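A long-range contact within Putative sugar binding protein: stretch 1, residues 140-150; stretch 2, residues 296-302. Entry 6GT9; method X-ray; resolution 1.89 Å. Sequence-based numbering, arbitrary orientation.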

# COMPACT_ATOMS: atom_id res chain seq x y z
N PHE A 140 11.25 4.79 5.34
CA PHE A 140 12.31 5.41 6.13
C PHE A 140 11.96 5.39 7.62
O PHE A 140 12.81 5.07 8.46
CB PHE A 140 12.53 6.84 5.64
CG PHE A 140 13.80 7.48 6.14
CD1 PHE A 140 13.79 8.22 7.31
CD2 PHE A 140 14.98 7.37 5.42
CE1 PHE A 140 14.96 8.84 7.76
CE2 PHE A 140 16.15 7.98 5.88
CZ PHE A 140 16.14 8.72 7.04
N LEU A 141 10.71 5.73 7.96
CA LEU A 141 10.26 5.65 9.34
C LEU A 141 10.31 4.23 9.86
O LEU A 141 10.68 4.00 11.02
CB LEU A 141 8.83 6.19 9.47
CG LEU A 141 8.65 7.70 9.23
CD1 LEU A 141 7.17 8.08 9.32
CD2 LEU A 141 9.51 8.53 10.21
N ALA A 142 9.91 3.25 9.04
CA ALA A 142 10.03 1.86 9.46
C ALA A 142 11.49 1.50 9.72
O ALA A 142 11.79 0.77 10.67
CB ALA A 142 9.42 0.93 8.40
N GLY A 143 12.40 2.02 8.90
CA GLY A 143 13.82 1.76 9.11
C GLY A 143 14.34 2.39 10.39
O GLY A 143 15.06 1.75 11.16
N ARG A 144 14.00 3.67 10.63
CA ARG A 144 14.33 4.30 11.90
C ARG A 144 13.80 3.49 13.07
O ARG A 144 14.50 3.26 14.07
CB ARG A 144 13.75 5.71 11.95
CG ARG A 144 14.53 6.74 11.12
CD ARG A 144 15.79 7.18 11.85
NE ARG A 144 16.42 8.32 11.19
CZ ARG A 144 17.48 8.21 10.39
NH1 ARG A 144 18.02 7.02 10.18
NH2 ARG A 144 18.00 9.29 9.82
N ALA A 145 12.55 3.01 12.96
CA ALA A 145 11.92 2.30 14.06
C ALA A 145 12.66 1.00 14.37
O ALA A 145 12.92 0.68 15.54
CB ALA A 145 10.46 2.01 13.72
N LEU A 146 12.97 0.21 13.33
CA LEU A 146 13.68 -1.04 13.57
C LEU A 146 15.05 -0.79 14.19
O LEU A 146 15.48 -1.54 15.08
CB LEU A 146 13.80 -1.82 12.25
CG LEU A 146 14.51 -3.19 12.28
CD1 LEU A 146 13.87 -4.15 11.26
CD2 LEU A 146 16.00 -3.07 12.03
N ALA A 147 15.74 0.25 13.73
CA ALA A 147 17.06 0.58 14.28
C ALA A 147 16.96 0.99 15.74
O ALA A 147 17.83 0.63 16.55
CB ALA A 147 17.73 1.68 13.45
N GLU A 148 15.92 1.75 16.10
CA GLU A 148 15.72 2.14 17.49
C GLU A 148 15.41 0.93 18.36
O GLU A 148 16.03 0.74 19.41
CB GLU A 148 14.58 3.16 17.59
CG GLU A 148 14.95 4.58 17.19
CD GLU A 148 13.88 5.59 17.60
OE1 GLU A 148 13.25 6.20 16.71
OE2 GLU A 148 13.67 5.76 18.83
N ASP A 149 14.43 0.13 17.96
CA ASP A 149 13.98 -0.98 18.81
C ASP A 149 15.03 -2.07 18.95
O ASP A 149 15.07 -2.75 19.98
CB ASP A 149 12.68 -1.58 18.25
CG ASP A 149 11.56 -0.56 18.13
OD1 ASP A 149 11.68 0.56 18.68
OD2 ASP A 149 10.53 -0.88 17.48
N THR A 150 15.88 -2.26 17.95
CA THR A 150 16.94 -3.26 18.03
C THR A 150 18.29 -2.66 18.40
O THR A 150 19.30 -3.36 18.35
CB THR A 150 17.08 -4.01 16.71
OG1 THR A 150 17.61 -3.11 15.72
CG2 THR A 150 15.73 -4.56 16.27
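Stretch 2 (296-302) ETKVIRK

Stretch 2 lies as an extended segment along one side of the helix formed by residues 140-149, which begins earlier in the chain. Residues around Val299 and Ile300 have the phi/psi values of a β-strand, whereas Lys302, at -57/-32, turns out of the extended conformation. Strand and helix run in broadly the same N-to-C direction: their axes cross at -38° and approach to 8.1 Å. The closest CA pair is Ala142 CA and Val299 CA, 6.6 Å apart. The touching residues are at least 152 positions apart in sequence, and the contact buries 295 Å² summed over both sides.

The alternation of the extended chain sets the pattern. Thr297, Val299 and Arg301 direct their CA-to-CB bonds toward the helix, while that of Lys298 points away. On the helix, Leu141, Ala145, Glu148 and Asp149 direct their CA-to-CB bonds toward stretch 2; Leu141, Ala145 and Asp149 are spaced four residues apart, about one helical turn, which lines them up along one side.

At the N-terminal end of the contact, Leu141 packs on Thr297: Leu141 CD1 lies 4.0 Å from Thr297 O and 4.2 Å from Thr297 CG2, so the threonine presents its methyl to the leucine while its hydroxyl is hydrogen-bonded elsewhere in the structure. Val299, with chi1 in the t rotamer, follows: its CG2 packs 4.0 Å from Leu141 CB, and its CG1 reaches Ala145 CB at 3.7 Å. The small side chain of Ala145 thus meets the valine directly. Val299 CG2 also comes within 3.6 Å of Leu141 O, but this carbonyl is already satisfied inside the helix as the acceptor for Ala145 N at 2.9 Å.

Polar pairing across the contact is concentrated at Arg301. Its side chain, m at chi1 and t at chi2 and chi3, extends toward the last turn of the helix and forms a salt bridge with Asp149. The best-aligned of the three hydrogen bonds runs from Arg301 NE to Asp149 OD2, at 3.0 Å with an N-H...O angle of 159°. Asp149 OD1 accepts two weak bonds, from Arg301 NE at 3.1 Å and from Arg301 NH2 at 3.0 Å; their angles of 127° and 128° show that neither hydrogen is well directed at this oxygen. Asp149 OD2 is also hydrogen-bonded elsewhere in the structure. The NH2 that bonds the carboxylate also lies beside Ala145, with Arg301 NH2 3.4 Å from Ala145 CB, so the same alanine methyl borders both the apolar and the charged parts of the contact.

A water extends this network to Glu148. The water oxygen accepts a hydrogen bond from Arg301 NH2 at 3.0 Å and donates one to Glu148 OE1 at 3.1 Å, linking two side chains that make no direct hydrogen bond. Beyond the salt bridge the helix ends: Thr150 leaves helical phi/psi, yet Leu146 O still accepts from both Thr150 N at 3.0 Å and Thr150 OG1 at 2.7 Å.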

# COMPACT_ATOMS: atom_id res chain seq x y z
N GLU A 296 -1.65 10.77 6.54
CA GLU A 296 -0.78 10.53 7.69
C GLU A 296 -0.09 9.16 7.62
O GLU A 296 -0.71 8.17 7.24
CB GLU A 296 -1.61 10.62 8.97
CG GLU A 296 -0.94 10.13 10.24
CD GLU A 296 -0.05 11.19 10.87
OE1 GLU A 296 0.55 11.99 10.12
OE2 GLU A 296 0.04 11.24 12.12
N THR A 297 1.19 9.12 7.99
CA THR A 297 1.89 7.86 8.23
C THR A 297 2.80 8.03 9.44
O THR A 297 3.32 9.13 9.70
CB THR A 297 2.71 7.38 6.99
OG1 THR A 297 3.20 6.03 7.20
CG2 THR A 297 3.89 8.29 6.71
N LYS A 298 2.94 6.95 10.21
CA LYS A 298 3.72 6.96 11.45
C LYS A 298 3.84 5.52 11.92
O LYS A 298 2.97 4.70 11.65
CB LYS A 298 3.05 7.79 12.54
CG LYS A 298 1.65 7.30 12.90
CD LYS A 298 1.19 7.84 14.25
CE LYS A 298 -0.30 8.18 14.22
NZ LYS A 298 -0.86 8.47 15.57
N VAL A 299 4.91 5.24 12.65
CA VAL A 299 5.09 3.92 13.24
C VAL A 299 4.38 3.91 14.59
O VAL A 299 4.50 4.85 15.38
CB VAL A 299 6.58 3.57 13.39
CG1 VAL A 299 6.74 2.18 14.03
CG2 VAL A 299 7.24 3.59 12.02
N ILE A 300 3.58 2.87 14.83
CA ILE A 300 2.96 2.67 16.12
C ILE A 300 3.45 1.34 16.68
O ILE A 300 3.87 0.43 15.95
CB ILE A 300 1.43 2.69 16.06
CG1 ILE A 300 0.92 1.57 15.14
CG2 ILE A 300 0.94 4.07 15.61
CD1 ILE A 300 -0.23 0.78 15.69
N ARG A 301 3.41 1.24 18.01
CA ARG A 301 3.77 0.04 18.74
C ARG A 301 2.63 -0.29 19.69
O ARG A 301 1.61 0.41 19.73
CB ARG A 301 5.10 0.24 19.50
CG ARG A 301 6.28 0.57 18.58
CD ARG A 301 7.48 1.10 19.34
NE ARG A 301 8.66 1.27 18.49
CZ ARG A 301 8.94 2.40 17.83
NH1 ARG A 301 8.12 3.44 17.92
NH2 ARG A 301 10.03 2.48 17.08
N LYS A 302 2.80 -1.38 20.44
CA LYS A 302 1.77 -1.83 21.38
C LYS A 302 1.39 -0.75 22.39
O LYS A 302 0.24 -0.70 22.83
CB LYS A 302 2.26 -3.08 22.10
CG LYS A 302 1.27 -3.68 23.09
CD LYS A 302 1.96 -4.73 23.94
CE LYS A 302 1.09 -5.18 25.09
NZ LYS A 302 -0.16 -5.82 24.61
O HOH W 1 10.47 5.14 15.78